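Local coordinates for protein pyruvate kinase (PDB 6QXL) that probably catalyses the last step of glycolysis, the transfer of phosphate from phosphoenolpyruvate to ADP to give pyruvate and ATP, at residues G262-I267 with V306-D311; R273-V278 with S349-Q354. All coordinates share one frame; numbering follows the deposited sequence.

Interaction 1 of 2, residues G262-I267 with V306-D311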
loop_
_atom_site.group_PDB
_atom_site.type_symbol
_atom_site.label_atom_id
_atom_site.label_comp_id
_atom_site.label_asym_id
_atom_site.label_seq_id
_atom_site.Cartn_x
_atom_site.Cartn_y
_atom_site.Cartn_z
ATOM N N GLY A 262 -18.582 3.278 -14.845
ATOM C CA GLY A 262 -17.954 4.028 -13.773
ATOM C C GLY A 262 -18.945 4.392 -12.686
ATOM O O GLY A 262 -18.606 4.345 -11.495
ATOM N N ILE A 263 -20.156 4.733 -13.096
ATOM C CA ILE A 263 -21.177 5.172 -12.172
ATOM C C ILE A 263 -21.752 3.974 -11.379
ATOM O O ILE A 263 -21.998 4.092 -10.180
ATOM C CB ILE A 263 -22.276 5.984 -12.888
ATOM C CG1 ILE A 263 -21.766 7.370 -13.268
ATOM C CG2 ILE A 263 -23.553 6.138 -12.071
ATOM C CD1 ILE A 263 -21.103 7.518 -14.620
ATOM N N GLN A 264 -21.939 2.829 -12.033
ATOM C CA GLN A 264 -22.349 1.650 -11.307
ATOM C C GLN A 264 -21.394 1.387 -10.149
ATOM O O GLN A 264 -21.817 1.167 -9.013
ATOM C CB GLN A 264 -22.437 0.412 -12.201
ATOM C CG GLN A 264 -22.853 -0.848 -11.444
ATOM C CD GLN A 264 -22.899 -2.079 -12.323
ATOM O OE1 GLN A 264 -23.568 -2.111 -13.337
ATOM N NE2 GLN A 264 -22.221 -3.131 -11.903
ATOM N N LYS A 265 -20.099 1.454 -10.433
ATOM C CA LYS A 265 -19.104 1.186 -9.408
ATOM C C LYS A 265 -19.108 2.246 -8.318
ATOM O O LYS A 265 -18.988 1.902 -7.129
ATOM C CB LYS A 265 -17.726 1.008 -10.024
ATOM C CG LYS A 265 -17.530 -0.385 -10.616
ATOM C CD LYS A 265 -16.528 -0.429 -11.747
ATOM C CE LYS A 265 -15.914 -1.834 -11.974
ATOM N NZ LYS A 265 -16.870 -2.848 -12.534
ATOM N N LYS A 266 -19.292 3.508 -8.700
ATOM C CA LYS A 266 -19.333 4.564 -7.716
ATOM C C LYS A 266 -20.537 4.428 -6.798
ATOM O O LYS A 266 -20.404 4.489 -5.571
ATOM C CB LYS A 266 -19.317 5.947 -8.395
ATOM C CG LYS A 266 -19.245 7.120 -7.408
ATOM C CD LYS A 266 -18.202 8.237 -7.779
ATOM C CE LYS A 266 -18.617 9.250 -8.816
ATOM N NZ LYS A 266 -17.594 10.307 -8.719
ATOM N N ILE A 267 -21.705 4.185 -7.385
ATOM C CA ILE A 267 -22.924 4.078 -6.596
ATOM C C ILE A 267 -22.792 2.949 -5.563
ATOM O O ILE A 267 -23.107 3.136 -4.398
ATOM C CB ILE A 267 -24.143 3.837 -7.491
ATOM C CG1 ILE A 267 -24.436 5.050 -8.367
ATOM C CG2 ILE A 267 -25.364 3.516 -6.643
ATOM C CD1 ILE A 267 -25.307 4.736 -9.566
ATOM N N VAL A 306 -21.158 -8.774 -8.833
ATOM C CA VAL A 306 -20.817 -9.461 -7.604
ATOM C C VAL A 306 -19.434 -9.034 -7.115
ATOM O O VAL A 306 -19.242 -8.788 -5.916
ATOM C CB VAL A 306 -20.906 -10.981 -7.779
ATOM C CG1 VAL A 306 -20.382 -11.702 -6.548
ATOM C CG2 VAL A 306 -22.362 -11.393 -8.051
ATOM N N LEU A 307 -18.473 -8.913 -8.019
ATOM C CA LEU A 307 -17.142 -8.449 -7.634
ATOM C C LEU A 307 -17.134 -6.973 -7.248
ATOM O O LEU A 307 -16.375 -6.600 -6.361
ATOM C CB LEU A 307 -16.138 -8.718 -8.723
ATOM C CG LEU A 307 -15.977 -10.176 -9.152
ATOM C CD1 LEU A 307 -14.965 -10.301 -10.260
ATOM C CD2 LEU A 307 -15.617 -11.110 -8.023
ATOM N N ASP A 308 -18.008 -6.152 -7.839
ATOM C CA ASP A 308 -18.186 -4.774 -7.356
ATOM C C ASP A 308 -18.758 -4.739 -5.920
ATOM O O ASP A 308 -18.819 -3.672 -5.310
ATOM C CB ASP A 308 -19.120 -3.958 -8.260
ATOM C CG ASP A 308 -18.656 -3.852 -9.725
ATOM O OD1 ASP A 308 -17.420 -3.789 -9.964
ATOM O OD2 ASP A 308 -19.529 -3.840 -10.649
ATOM N N TYR A 309 -19.203 -5.896 -5.411
ATOM C CA TYR A 309 -19.774 -6.036 -4.068
ATOM C C TYR A 309 -21.170 -5.414 -3.927
ATOM O O TYR A 309 -21.504 -4.797 -2.918
ATOM C CB TYR A 309 -18.805 -5.570 -2.937
ATOM C CG TYR A 309 -18.642 -6.653 -1.916
ATOM C CD1 TYR A 309 -17.833 -7.771 -2.198
ATOM C CD2 TYR A 309 -19.347 -6.629 -0.709
ATOM C CE1 TYR A 309 -17.701 -8.801 -1.287
ATOM C CE2 TYR A 309 -19.213 -7.663 0.212
ATOM C CZ TYR A 309 -18.396 -8.745 -0.087
ATOM O OH TYR A 309 -18.273 -9.779 0.802
ATOM N N THR A 310 -21.992 -5.623 -4.940
ATOM C CA THR A 310 -23.409 -5.329 -4.852
ATOM C C THR A 310 -24.046 -6.270 -3.831
ATOM O O THR A 310 -23.589 -7.402 -3.637
ATOM C CB THR A 310 -24.085 -5.487 -6.244
ATOM O OG1 THR A 310 -25.339 -4.792 -6.267
ATOM C CG2 THR A 310 -24.291 -6.932 -6.632
ATOM N N ASP A 311 -25.107 -5.808 -3.188
ATOM C CA ASP A 311 -25.855 -6.667 -2.283
ATOM C C ASP A 311 -26.721 -7.635 -3.067
ATOM O O ASP A 311 -26.832 -8.808 -2.718
ATOM C CB ASP A 311 -26.769 -5.894 -1.357
ATOM C CG ASP A 311 -26.044 -5.280 -0.190
ATOM O OD1 ASP A 311 -25.380 -4.208 -0.312
ATOM O OD2 ASP A 311 -26.254 -5.871 0.910
HETATM O O HOH W 1 -19.787 -3.004 -13.641
#

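Interaction 2 of 2, residues R273-V278 with S349-Q354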
loop_
_atom_site.group_PDB
_atom_site.type_symbol
_atom_site.label_atom_id
_atom_site.label_comp_id
_atom_site.label_asym_id
_atom_site.label_seq_id
_atom_site.Cartn_x
_atom_site.Cartn_y
_atom_site.Cartn_z
ATOM N N ARG A 273 -20.258 2.615 1.753
ATOM C CA ARG A 273 -19.577 3.512 2.684
ATOM C C ARG A 273 -20.540 4.208 3.627
ATOM O O ARG A 273 -20.205 4.400 4.796
ATOM C CB ARG A 273 -18.797 4.570 1.952
ATOM C CG ARG A 273 -17.561 4.038 1.367
ATOM C CD ARG A 273 -16.773 5.195 0.840
ATOM N NE ARG A 273 -15.545 4.641 0.322
ATOM C CZ ARG A 273 -14.749 5.235 -0.546
ATOM N NH1 ARG A 273 -15.053 6.437 -1.052
ATOM N NH2 ARG A 273 -13.676 4.565 -0.960
ATOM N N ASN A 274 -21.720 4.551 3.126
ATOM C CA ASN A 274 -22.754 5.147 3.964
ATOM C C ASN A 274 -23.673 4.112 4.630
ATOM O O ASN A 274 -24.741 4.461 5.096
ATOM C CB ASN A 274 -23.584 6.136 3.153
ATOM C CG ASN A 274 -22.798 7.337 2.742
ATOM O OD1 ASN A 274 -22.631 8.262 3.533
ATOM N ND2 ASN A 274 -22.310 7.331 1.512
ATOM N N ASN A 275 -23.250 2.856 4.673
ATOM C CA ASN A 275 -23.991 1.801 5.366
ATOM C C ASN A 275 -25.397 1.580 4.842
ATOM O O ASN A 275 -26.317 1.374 5.599
ATOM C CB ASN A 275 -23.968 2.060 6.876
ATOM C CG ASN A 275 -22.558 2.073 7.446
ATOM O OD1 ASN A 275 -21.744 1.231 7.107
ATOM N ND2 ASN A 275 -22.284 2.980 8.344
ATOM N N LYS A 276 -25.533 1.612 3.522
ATOM C CA LYS A 276 -26.787 1.311 2.841
ATOM C C LYS A 276 -26.663 0.070 1.988
ATOM O O LYS A 276 -25.574 -0.327 1.606
ATOM C CB LYS A 276 -27.203 2.476 1.962
ATOM C CG LYS A 276 -27.144 3.815 2.660
ATOM C CD LYS A 276 -27.956 3.841 3.941
ATOM C CE LYS A 276 -28.079 5.268 4.445
ATOM N NZ LYS A 276 -28.903 5.245 5.674
ATOM N N VAL A 277 -27.812 -0.500 1.668
ATOM C CA VAL A 277 -27.903 -1.684 0.800
ATOM C C VAL A 277 -27.944 -1.210 -0.646
ATOM O O VAL A 277 -28.473 -0.134 -0.932
ATOM C CB VAL A 277 -29.186 -2.469 1.129
ATOM C CG1 VAL A 277 -29.270 -3.749 0.333
ATOM C CG2 VAL A 277 -29.229 -2.809 2.600
ATOM N N VAL A 278 -27.401 -1.997 -1.561
ATOM C CA VAL A 278 -27.423 -1.614 -2.974
ATOM C C VAL A 278 -27.800 -2.759 -3.892
ATOM O O VAL A 278 -27.300 -3.866 -3.740
ATOM C CB VAL A 278 -26.085 -0.951 -3.394
ATOM C CG1 VAL A 278 -24.899 -1.871 -3.171
ATOM C CG2 VAL A 278 -26.133 -0.505 -4.845
ATOM N N SER A 349 -10.014 -4.423 3.729
ATOM C CA SER A 349 -9.128 -3.478 4.416
ATOM C C SER A 349 -9.668 -3.038 5.807
ATOM O O SER A 349 -8.964 -2.385 6.570
ATOM C CB SER A 349 -8.900 -2.246 3.545
ATOM O OG SER A 349 -10.107 -1.483 3.410
ATOM N N HIS A 350 -10.923 -3.390 6.110
ATOM C CA HIS A 350 -11.526 -3.188 7.424
ATOM C C HIS A 350 -11.620 -1.743 7.896
ATOM O O HIS A 350 -11.566 -1.456 9.094
ATOM C CB HIS A 350 -10.920 -4.093 8.506
ATOM C CG HIS A 350 -11.121 -5.552 8.244
ATOM N ND1 HIS A 350 -12.274 -6.261 8.551
ATOM C CD2 HIS A 350 -10.307 -6.419 7.614
ATOM C CE1 HIS A 350 -12.136 -7.487 8.137
ATOM N NE2 HIS A 350 -10.952 -7.645 7.581
ATOM N N ARG A 351 -11.764 -0.840 6.921
ATOM C CA ARG A 351 -11.884 0.589 7.177
ATOM C C ARG A 351 -10.751 1.157 8.048
ATOM O O ARG A 351 -10.976 2.069 8.847
ATOM C CB ARG A 351 -13.276 0.882 7.759
ATOM C CG ARG A 351 -14.404 0.460 6.820
ATOM C CD ARG A 351 -15.773 0.764 7.393
ATOM N NE ARG A 351 -16.836 0.665 6.378
ATOM C CZ ARG A 351 -18.125 0.892 6.606
ATOM N NH1 ARG A 351 -18.551 1.223 7.834
ATOM N NH2 ARG A 351 -19.002 0.812 5.610
ATOM N N LEU A 352 -9.536 0.611 7.862
ATOM C CA LEU A 352 -8.350 1.094 8.573
ATOM C C LEU A 352 -8.137 2.580 8.364
ATOM O O LEU A 352 -8.334 3.102 7.258
ATOM C CB LEU A 352 -7.080 0.345 8.161
ATOM C CG LEU A 352 -6.499 -0.626 9.188
ATOM C CD1 LEU A 352 -7.452 -1.726 9.633
ATOM C CD2 LEU A 352 -5.267 -1.279 8.574
ATOM N N GLY A 353 -7.761 3.258 9.448
ATOM C CA GLY A 353 -7.544 4.702 9.433
ATOM C C GLY A 353 -8.791 5.542 9.587
ATOM O O GLY A 353 -8.670 6.740 9.772
ATOM N N GLN A 354 -9.984 4.947 9.514
ATOM C CA GLN A 354 -11.218 5.720 9.569
ATOM C C GLN A 354 -11.701 5.936 11.001
ATOM O O GLN A 354 -11.157 5.360 11.941
ATOM C CB GLN A 354 -12.296 5.065 8.707
ATOM C CG GLN A 354 -11.977 5.118 7.218
ATOM C CD GLN A 354 -13.014 4.391 6.385
ATOM O OE1 GLN A 354 -14.206 4.404 6.698
ATOM N NE2 GLN A 354 -12.553 3.708 5.341
HETATM O O HOH W 2 -16.849 4.151 5.392
#

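Interaction 1 of 2, residues G262-I267 with V306-D311
Within 306-311, Asp308 alone meets 262-267, and Lys265 and Gln264 share its carboxylate. The tight part is the salt bridge. Lys265 NZ lies 2.8 Å from Asp308 OD1, on the syn side of that oxygen and slightly out of the carboxylate plane. The lysine chain crosses the aspartate at about a right angle and passes close to it along its length, with Lys265 CG 3.5 Å from Asp308 OD1. A bend at chi4 (70°) turns the ammonium group back onto the same oxygen. Leu307 of a second subunit packs on Lys265, and Asn304 of that subunit takes a hydrogen bond from NZ.

The OD2 side is looser. Gln264 NE2 reaches Asp308 OD2 at 3.1 Å, but the bond is weak, bent to 129° at the hydrogen. The amide and carboxylate planes stand 75° apart. The firmer partner of this amide is Arg248, which bonds Gln264 OE1. Water 1 donates to Asp308 OD2 at 3.1 Å and weakly accepts from Lys265 NZ, so it bridges the two charged groups.

Asp308 directly precedes Tyr309, whose positive phi belongs to a Schellman motif ending helix 296-307. The contact thus ties helix 260-273 to the C-terminal end of the next outer helix, 296-307, of the pyruvate kinase TIM barrel, beside a subunit interface.

Interaction 2 of 2, residues R273-V278 with S349-Q354
Arg273 and Arg351 make the closest backbone approach, with CA atoms 9.4 Å apart, so side chains must span the gap between the end of helix 260-273 and a type II beta turn from Arg351 to Gln354. Asn275, with positive phi (60°), is the C-prime residue of the Schellman motif that ends the helix. The chain then enters barrel strand 277-281.

Arg351 carries the contact from the other side. Its chain runs extended from CG to NE, which takes the guanidinium end-on to the Asn275 amide. NH1 and NH2 both donate to the same oxygen, which lies at the guanidinium edge, 5° out of its plane. The amide and guanidinium planes are 38° apart, and the two bonds differ at the acceptor. Arg351 NH1 lies in the carbonyl plane, on a lone pair of OD1. NH2 is tilted from that plane. Glu361 makes a long, weak ion pair with Arg351 NH1.

Near the rim of one guanidinium face sits water 2. It donates to Gln354 OE1 at 3.0 Å and only weakly to Arg273 O, so it forms a second, looser bridge. This is a surface contact, and a third subunit borders the loop: its His373 bonds Gly353 N. The fork closes on Asn275 OD1, 3.2 Å from Arg351 NH2 and 3.3 Å from Arg351 NH1.

How the interactions relate
Coming from the N terminus, the chain reaches helix 260-273 late in the barrel, where 262-267 gives the first half of interaction 1. It turns at 273-278, the first half of interaction 2, and enters strand 277-281. Helix 296-307 follows, and 306-311 closes interaction 1 as the chain heads into strand 312-315. Interaction 2 closes later, in the loop between helices 325-340 and 359-373. The segments alternate, so the two contacts cross. Interaction 1 ties one barrel helix to the end of the next, while interaction 2 ties a helix end to the loop after helix 325-340. They meet at adjacent barrel strands, where Asp311 N lies 3.0 Å from Val278 O, a probable hydrogen bond.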